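Local coordinates for protein isoflavone reductase (Medicago sativa, PDB 2GAS) that reduces achiral isoflavones to chiral isoflavanones with NADPH in the biosynthesis of pterocarpan phytoalexins such as (-)-medicarpin, contributing to plant defence, at residues A187-A192 and I214-N219; N219-N224 and T297-Y302. All blocks are in the same frame, centred on the assembly; numbering follows the deposited sequence.

Contact 1: A187-A192 and I214-N219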
ATOM      1  N   ALA A 187     -11.492  -0.072   4.595  1.00 16.62           N
ATOM      2  CA  ALA A 187     -11.423   0.197   3.153  1.00 15.98           C
ATOM      3  C   ALA A 187     -10.508  -0.832   2.496  1.00 17.23           C
ATOM      4  O   ALA A 187      -9.345  -0.959   2.873  1.00 16.87           O
ATOM      5  CB  ALA A 187     -10.900   1.616   2.910  1.00 17.03           C
ATOM      6  N   TYR A 188     -11.042  -1.568   1.520  1.00 15.52           N
ATOM      7  CA  TYR A 188     -10.292  -2.614   0.830  1.00 14.77           C
ATOM      8  C   TYR A 188     -10.075  -2.335  -0.653  1.00 15.55           C
ATOM      9  O   TYR A 188     -10.942  -1.783  -1.324  1.00 16.51           O
ATOM     10  CB  TYR A 188     -11.013  -3.957   0.984  1.00 14.44           C
ATOM     11  CG  TYR A 188     -11.251  -4.345   2.420  1.00 14.94           C
ATOM     12  CD1 TYR A 188     -12.411  -3.945   3.084  1.00 16.54           C
ATOM     13  CD2 TYR A 188     -10.300  -5.071   3.131  1.00 15.67           C
ATOM     14  CE1 TYR A 188     -12.618  -4.257   4.425  1.00 17.75           C
ATOM     15  CE2 TYR A 188     -10.494  -5.388   4.479  1.00 17.21           C
ATOM     16  CZ  TYR A 188     -11.654  -4.977   5.116  1.00 18.84           C
ATOM     17  OH  TYR A 188     -11.846  -5.273   6.453  1.00 18.87           O
ATOM     18  N   VAL A 189      -8.917  -2.746  -1.159  1.00 16.61           N
ATOM     19  CA  VAL A 189      -8.570  -2.534  -2.560  1.00 16.11           C
ATOM     20  C   VAL A 189      -7.562  -3.597  -2.997  1.00 14.81           C
ATOM     21  O   VAL A 189      -6.686  -3.985  -2.219  1.00 14.88           O
ATOM     22  CB  VAL A 189      -7.974  -1.107  -2.757  1.00 17.17           C
ATOM     23  CG1 VAL A 189      -6.717  -0.942  -1.910  1.00 18.10           C
ATOM     24  CG2 VAL A 189      -7.665  -0.852  -4.222  1.00 14.93           C
ATOM     25  N   THR A 190      -7.683  -4.083  -4.229  1.00 14.91           N
ATOM     26  CA  THR A 190      -6.748  -5.099  -4.703  1.00 15.39           C
ATOM     27  C   THR A 190      -5.400  -4.461  -5.019  1.00 14.34           C
ATOM     28  O   THR A 190      -5.319  -3.260  -5.266  1.00 13.63           O
ATOM     29  CB  THR A 190      -7.255  -5.813  -5.977  1.00 17.07           C
ATOM     30  OG1 THR A 190      -7.259  -4.892  -7.077  1.00 16.27           O
ATOM     31  CG2 THR A 190      -8.664  -6.343  -5.767  1.00 14.55           C
ATOM     32  N   GLU A 191      -4.342  -5.269  -5.012  1.00 15.83           N
ATOM     33  CA  GLU A 191      -3.010  -4.757  -5.315  1.00 17.06           C
ATOM     34  C   GLU A 191      -2.986  -4.194  -6.733  1.00 16.64           C
ATOM     35  O   GLU A 191      -2.396  -3.146  -6.981  1.00 16.12           O
ATOM     36  CB  GLU A 191      -1.953  -5.858  -5.183  1.00 18.47           C
ATOM     37  CG  GLU A 191      -1.751  -6.407  -3.765  1.00 20.09           C
ATOM     38  CD  GLU A 191      -2.924  -7.241  -3.286  1.00 24.33           C
ATOM     39  OE1 GLU A 191      -3.471  -8.014  -4.095  1.00 28.02           O
ATOM     40  OE2 GLU A 191      -3.291  -7.137  -2.101  1.00 25.69           O
ATOM     41  N   ALA A 192      -3.636  -4.887  -7.663  1.00 16.53           N
ATOM     42  CA  ALA A 192      -3.674  -4.426  -9.045  1.00 16.47           C
ATOM     43  C   ALA A 192      -4.277  -3.026  -9.126  1.00 15.51           C
ATOM     44  O   ALA A 192      -3.744  -2.144  -9.810  1.00 16.05           O
ATOM     45  CB  ALA A 192      -4.489  -5.403  -9.903  1.00 16.12           C
ATOM     46  N   ILE A 214      -7.648   6.124  -0.812  1.00 16.16           N
ATOM     47  CA  ILE A 214      -8.460   5.155  -1.529  1.00 17.46           C
ATOM     48  C   ILE A 214      -9.496   4.550  -0.582  1.00 17.52           C
ATOM     49  O   ILE A 214      -9.169   3.725   0.269  1.00 19.59           O
ATOM     50  CB  ILE A 214      -7.602   4.000  -2.109  1.00 18.22           C
ATOM     51  CG1 ILE A 214      -6.396   4.556  -2.871  1.00 21.49           C
ATOM     52  CG2 ILE A 214      -8.462   3.120  -3.019  1.00 18.83           C
ATOM     53  CD1 ILE A 214      -6.737   5.288  -4.129  1.00 29.25           C
ATOM     54  N   ARG A 215     -10.738   5.005  -0.701  1.00 18.00           N
ATOM     55  CA  ARG A 215     -11.851   4.479   0.087  1.00 18.46           C
ATOM     56  C   ARG A 215     -12.938   4.294  -0.968  1.00 18.80           C
ATOM     57  O   ARG A 215     -13.726   5.201  -1.213  1.00 19.58           O
ATOM     58  CB  ARG A 215     -12.330   5.478   1.151  1.00 19.72           C
ATOM     59  CG  ARG A 215     -11.575   5.440   2.481  1.00 22.21           C
ATOM     60  CD  ARG A 215     -10.559   6.563   2.601  1.00 23.15           C
ATOM     61  NE  ARG A 215     -11.151   7.903   2.535  1.00 20.90           N
ATOM     62  CZ  ARG A 215     -11.595   8.601   3.580  1.00 19.56           C
ATOM     63  NH1 ARG A 215     -11.535   8.100   4.808  1.00 18.38           N
ATOM     64  NH2 ARG A 215     -12.068   9.827   3.399  1.00 20.32           N
ATOM     65  N   LEU A 216     -12.955   3.124  -1.601  1.00 18.96           N
ATOM     66  CA  LEU A 216     -13.917   2.833  -2.664  1.00 18.69           C
ATOM     67  C   LEU A 216     -15.282   2.427  -2.094  1.00 19.17           C
ATOM     68  O   LEU A 216     -15.389   1.500  -1.300  1.00 19.10           O
ATOM     69  CB  LEU A 216     -13.339   1.743  -3.569  1.00 18.10           C
ATOM     70  CG  LEU A 216     -11.912   2.048  -4.057  1.00 18.97           C
ATOM     71  CD1 LEU A 216     -11.292   0.809  -4.668  1.00 20.28           C
ATOM     72  CD2 LEU A 216     -11.935   3.197  -5.060  1.00 20.15           C
ATOM     73  N   PRO A 217     -16.350   3.124  -2.511  1.00 21.50           N
ATOM     74  CA  PRO A 217     -17.721   2.877  -2.054  1.00 21.57           C
ATOM     75  C   PRO A 217     -18.158   1.435  -1.795  1.00 21.57           C
ATOM     76  O   PRO A 217     -18.577   1.108  -0.688  1.00 23.05           O
ATOM     77  CB  PRO A 217     -18.560   3.563  -3.126  1.00 23.89           C
ATOM     78  CG  PRO A 217     -17.724   4.759  -3.440  1.00 22.91           C
ATOM     79  CD  PRO A 217     -16.336   4.152  -3.567  1.00 21.11           C
ATOM     80  N   LYS A 218     -18.063   0.574  -2.802  1.00 21.73           N
ATOM     81  CA  LYS A 218     -18.492  -0.809  -2.631  1.00 22.15           C
ATOM     82  C   LYS A 218     -17.535  -1.659  -1.808  1.00 21.96           C
ATOM     83  O   LYS A 218     -17.853  -2.801  -1.467  1.00 22.26           O
ATOM     84  CB  LYS A 218     -18.725  -1.465  -3.995  1.00 23.25           C
ATOM     85  CG  LYS A 218     -19.965  -0.938  -4.707  1.00 23.99           C
ATOM     86  CD  LYS A 218     -20.172  -1.600  -6.065  1.00 25.91           C
ATOM     87  CE  LYS A 218     -19.079  -1.209  -7.046  1.00 25.96           C
ATOM     88  NZ  LYS A 218     -19.296  -1.808  -8.396  1.00 25.59           N
ATOM     89  N   ASN A 219     -16.372  -1.097  -1.483  1.00 19.29           N
ATOM     90  CA  ASN A 219     -15.361  -1.807  -0.697  1.00 18.88           C
ATOM     91  C   ASN A 219     -15.160  -1.172   0.673  1.00 18.37           C
ATOM     92  O   ASN A 219     -14.225  -1.523   1.390  1.00 19.42           O
ATOM     93  CB  ASN A 219     -14.023  -1.828  -1.444  1.00 16.32           C
ATOM     94  CG  ASN A 219     -14.076  -2.654  -2.713  1.00 18.33           C
ATOM     95  OD1 ASN A 219     -15.116  -3.212  -3.062  1.00 18.80           O
ATOM     96  ND2 ASN A 219     -12.949  -2.737  -3.412  1.00 14.35           N
TER
HETATM   97  O   HOH W   1     -11.314   0.816  -0.780  1.00 18.25           O
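The antiparallel pairing of strand 185-189, the middle strand of a small mixed sheet, with strand 220-222 begins here, where a 3-10 turn leads the chain into the second strand. Y188 N donates to the backbone O of N219 at 3.2 Å, fairly straight (157° at the hydrogen) but from above the carbonyl plane. A regular hydrogen-bonded pair would return the backbone N of N219 to Y188 O. Instead, N219 N turns back to L216 O (2.8 Å), closing the turn, and the carboxamide takes its place: with CG anti to the carbonyl carbon (chi1 -67°), N219 ND2 reaches Y188 O at 3.0 Å, the acceptor lying near the amide plane. A water adds a second bond, donating to Y188 O (2.7 Å) and accepting from L216 N (2.9 Å). The other end of the carboxamide, OD1, is held by A299 N. An alanine at N219 would remove the carboxamide and would probably cost Y188 O its amide donor, with only the water remaining of the donors described, loosening the turn against the strand.

Apolar contacts lie alongside the polar ones. V189 CG2, anti to its backbone N, crosses L216 CD1 obliquely at 4.0 Å and also approaches I214 CG2. A187 CB lies against R215 CG (3.9 Å), the aliphatic start of a bent chain whose guanidinium leaves to pair with E286. The Y188 ring brings only its edge to N219 O and packs on F159 and L160 of helix 156-160. The turn of 217-219 thus delivers the chain to the antiparallel edge of the mixed sheet, where strand 220-222 runs beside strand 185-189.

Contact 2: N219-N224 and T297-Y302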
ATOM      1  N   ASN A 219     -16.372  -1.097  -1.483  1.00 19.29           N
ATOM      2  CA  ASN A 219     -15.361  -1.807  -0.697  1.00 18.88           C
ATOM      3  C   ASN A 219     -15.160  -1.172   0.673  1.00 18.37           C
ATOM      4  O   ASN A 219     -14.225  -1.523   1.390  1.00 19.42           O
ATOM      5  CB  ASN A 219     -14.023  -1.828  -1.444  1.00 16.32           C
ATOM      6  CG  ASN A 219     -14.076  -2.654  -2.713  1.00 18.33           C
ATOM      7  OD1 ASN A 219     -15.116  -3.212  -3.062  1.00 18.80           O
ATOM      8  ND2 ASN A 219     -12.949  -2.737  -3.412  1.00 14.35           N
ATOM      9  N   TYR A 220     -16.035  -0.234   1.021  1.00 18.37           N
ATOM     10  CA  TYR A 220     -15.977   0.450   2.310  1.00 18.15           C
ATOM     11  C   TYR A 220     -16.957  -0.366   3.142  1.00 18.02           C
ATOM     12  O   TYR A 220     -18.167  -0.138   3.092  1.00 17.69           O
ATOM     13  CB  TYR A 220     -16.459   1.888   2.137  1.00 19.09           C
ATOM     14  CG  TYR A 220     -16.133   2.803   3.291  1.00 21.88           C
ATOM     15  CD1 TYR A 220     -14.813   3.023   3.677  1.00 23.70           C
ATOM     16  CD2 TYR A 220     -17.145   3.471   3.982  1.00 24.15           C
ATOM     17  CE1 TYR A 220     -14.506   3.889   4.723  1.00 24.30           C
ATOM     18  CE2 TYR A 220     -16.848   4.341   5.032  1.00 25.82           C
ATOM     19  CZ  TYR A 220     -15.526   4.542   5.394  1.00 26.04           C
ATOM     20  OH  TYR A 220     -15.222   5.404   6.423  1.00 30.58           O
ATOM     21  N   LEU A 221     -16.425  -1.314   3.907  1.00 16.68           N
ATOM     22  CA  LEU A 221     -17.261  -2.235   4.667  1.00 17.03           C
ATOM     23  C   LEU A 221     -16.805  -2.514   6.086  1.00 17.27           C
ATOM     24  O   LEU A 221     -15.611  -2.576   6.365  1.00 16.88           O
ATOM     25  CB  LEU A 221     -17.303  -3.573   3.925  1.00 18.59           C
ATOM     26  CG  LEU A 221     -17.693  -3.559   2.446  1.00 18.79           C
ATOM     27  CD1 LEU A 221     -17.200  -4.833   1.772  1.00 20.60           C
ATOM     28  CD2 LEU A 221     -19.199  -3.417   2.318  1.00 22.24           C
ATOM     29  N   THR A 222     -17.768  -2.701   6.984  1.00 16.43           N
ATOM     30  CA  THR A 222     -17.452  -3.037   8.368  1.00 16.66           C
ATOM     31  C   THR A 222     -17.132  -4.530   8.370  1.00 15.90           C
ATOM     32  O   THR A 222     -17.459  -5.235   7.414  1.00 17.32           O
ATOM     33  CB  THR A 222     -18.655  -2.805   9.294  1.00 17.85           C
ATOM     34  OG1 THR A 222     -19.695  -3.735   8.958  1.00 18.36           O
ATOM     35  CG2 THR A 222     -19.180  -1.387   9.135  1.00 17.40           C
ATOM     36  N   GLN A 223     -16.504  -5.028   9.431  1.00 15.44           N
ATOM     37  CA  GLN A 223     -16.184  -6.450   9.466  1.00 16.14           C
ATOM     38  C   GLN A 223     -17.466  -7.289   9.419  1.00 16.12           C
ATOM     39  O   GLN A 223     -17.495  -8.368   8.823  1.00 17.72           O
ATOM     40  CB  GLN A 223     -15.367  -6.791  10.716  1.00 16.88           C
ATOM     41  CG  GLN A 223     -14.905  -8.243  10.761  1.00 20.72           C
ATOM     42  CD  GLN A 223     -13.857  -8.574   9.708  1.00 23.78           C
ATOM     43  OE1 GLN A 223     -13.680  -7.844   8.725  1.00 25.82           O
ATOM     44  NE2 GLN A 223     -13.162  -9.691   9.907  1.00 26.53           N
ATOM     45  N   ASN A 224     -18.532  -6.792  10.038  1.00 16.58           N
ATOM     46  CA  ASN A 224     -19.804  -7.515  10.025  1.00 18.28           C
ATOM     47  C   ASN A 224     -20.328  -7.590   8.595  1.00 17.75           C
ATOM     48  O   ASN A 224     -20.900  -8.603   8.186  1.00 17.30           O
ATOM     49  CB  ASN A 224     -20.833  -6.812  10.921  1.00 18.72           C
ATOM     50  CG  ASN A 224     -20.598  -7.070  12.401  1.00 21.04           C
ATOM     51  OD1 ASN A 224     -21.110  -6.345  13.262  1.00 23.25           O
ATOM     52  ND2 ASN A 224     -19.835  -8.108  12.707  1.00 18.79           N
ATOM     53  N   THR A 297     -12.070  -3.537  -8.695  1.00 20.78           N
ATOM     54  CA  THR A 297     -12.537  -4.872  -8.347  1.00 20.49           C
ATOM     55  C   THR A 297     -13.200  -4.763  -6.977  1.00 19.93           C
ATOM     56  O   THR A 297     -12.612  -4.230  -6.037  1.00 19.19           O
ATOM     57  CB  THR A 297     -11.361  -5.869  -8.264  1.00 20.23           C
ATOM     58  OG1 THR A 297     -10.802  -6.060  -9.570  1.00 22.34           O
ATOM     59  CG2 THR A 297     -11.830  -7.207  -7.714  1.00 20.87           C
ATOM     60  N   THR A 298     -14.428  -5.252  -6.858  1.00 19.46           N
ATOM     61  CA  THR A 298     -15.128  -5.164  -5.583  1.00 18.15           C
ATOM     62  C   THR A 298     -14.687  -6.250  -4.607  1.00 18.28           C
ATOM     63  O   THR A 298     -14.102  -7.259  -4.995  1.00 17.86           O
ATOM     64  CB  THR A 298     -16.651  -5.271  -5.777  1.00 20.36           C
ATOM     65  OG1 THR A 298     -16.969  -6.562  -6.305  1.00 22.16           O
ATOM     66  CG2 THR A 298     -17.137  -4.198  -6.744  1.00 21.36           C
ATOM     67  N   ALA A 299     -14.965  -6.036  -3.327  1.00 18.68           N
ATOM     68  CA  ALA A 299     -14.612  -7.025  -2.321  1.00 18.96           C
ATOM     69  C   ALA A 299     -15.383  -8.299  -2.662  1.00 21.04           C
ATOM     70  O   ALA A 299     -14.880  -9.410  -2.500  1.00 20.91           O
ATOM     71  CB  ALA A 299     -14.999  -6.527  -0.942  1.00 21.37           C
ATOM     72  N   ASP A 300     -16.609  -8.122  -3.147  1.00 21.38           N
ATOM     73  CA  ASP A 300     -17.454  -9.249  -3.526  1.00 24.59           C
ATOM     74  C   ASP A 300     -16.790 -10.064  -4.634  1.00 23.41           C
ATOM     75  O   ASP A 300     -16.712 -11.287  -4.556  1.00 25.28           O
ATOM     76  CB  ASP A 300     -18.816  -8.743  -4.012  1.00 29.70           C
ATOM     77  CG  ASP A 300     -19.759  -9.872  -4.377  1.00 34.81           C
ATOM     78  OD1 ASP A 300     -20.248 -10.562  -3.459  1.00 39.15           O
ATOM     79  OD2 ASP A 300     -20.004 -10.075  -5.583  1.00 39.01           O
ATOM     80  N   GLU A 301     -16.312  -9.375  -5.665  1.00 23.17           N
ATOM     81  CA  GLU A 301     -15.644 -10.028  -6.788  1.00 22.31           C
ATOM     82  C   GLU A 301     -14.344 -10.686  -6.331  1.00 21.47           C
ATOM     83  O   GLU A 301     -14.046 -11.821  -6.707  1.00 21.60           O
ATOM     84  CB  GLU A 301     -15.366  -9.003  -7.903  1.00 25.32           C
ATOM     85  CG  GLU A 301     -16.621  -8.568  -8.670  1.00 28.89           C
ATOM     86  CD  GLU A 301     -16.415  -7.341  -9.566  1.00 31.94           C
ATOM     87  OE1 GLU A 301     -17.311  -7.057 -10.392  1.00 33.95           O
ATOM     88  OE2 GLU A 301     -15.381  -6.651  -9.444  1.00 28.45           O
ATOM     89  N   TYR A 302     -13.575  -9.981  -5.503  1.00 19.97           N
ATOM     90  CA  TYR A 302     -12.317 -10.517  -5.008  1.00 19.91           C
ATOM     91  C   TYR A 302     -12.489 -11.862  -4.297  1.00 18.64           C
ATOM     92  O   TYR A 302     -11.714 -12.792  -4.510  1.00 19.51           O
ATOM     93  CB  TYR A 302     -11.645  -9.530  -4.042  1.00 16.80           C
ATOM     94  CG  TYR A 302     -10.429 -10.121  -3.360  1.00 18.82           C
ATOM     95  CD1 TYR A 302      -9.213 -10.243  -4.035  1.00 17.14           C
ATOM     96  CD2 TYR A 302     -10.523 -10.654  -2.074  1.00 18.30           C
ATOM     97  CE1 TYR A 302      -8.129 -10.894  -3.446  1.00 19.43           C
ATOM     98  CE2 TYR A 302      -9.451 -11.302  -1.481  1.00 18.84           C
ATOM     99  CZ  TYR A 302      -8.257 -11.424  -2.170  1.00 17.93           C
ATOM    100  OH  TYR A 302      -7.210 -12.100  -1.588  1.00 21.94           O
TER
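Packing is closest where the carboxamide of N219 meets the start of helix 299-303 and the residues leading into it. N219 OD1 accepts from A299 N at 2.8 Å, a bond bent to 140° at the hydrogen, with the donor well above the carboxamide plane. The second bond is far better aligned: N219 ND2 donates a hydrogen bond to T297 O at 3.0 Å, almost straight at 172°, with the acceptor in the amide plane and the donor in the carbonyl plane. The chi2 near 1°, which sets OD1 on the same side as CA, directs the two atoms to these separate partners, so the pair of bonds fixes the rotation of the group. Being at a helix N-terminus, OD1 would probably be polarised further by the helix dipole.

The helix start is itself a capping box around the N-cap residue T298. T298 OG1, in the crowded position between the backbone N and the carbonyl carbon, accepts from E301 N (3.0 Å), while T298 N donates to E301 OE2 (3.1 Å).

Beyond this, the contact thins to a single apolar touch, L221 CD1 on A299 CB at 3.9 Å, the leucine being partly exposed and resting also on V226. A299 packs further on L160. The looser side is that of E301, which is exposed, and of D300, partly exposed, whose carboxylate leads away to a salt bridge with K233.

Contacts 1 and 2 show how one asparagine can join three pieces of chain. N219 belongs to both, and its ND2 divides between Y188 O in contact 1 and T297 O in contact 2, tying strand 185-189 to the approach of helix 299-303. With centres about 8 Å apart, the two also pack directly: K218 CE lies 3.6 Å from T298 CG2, and T190 CG2 lies 3.7 Å from T297 CB. Contact 1 is the nearer to the cofactor site, the V189 side chain being about 9 Å from that of I14, inferred to bind NADP(+). Contact 2 lies away from the annotated sites.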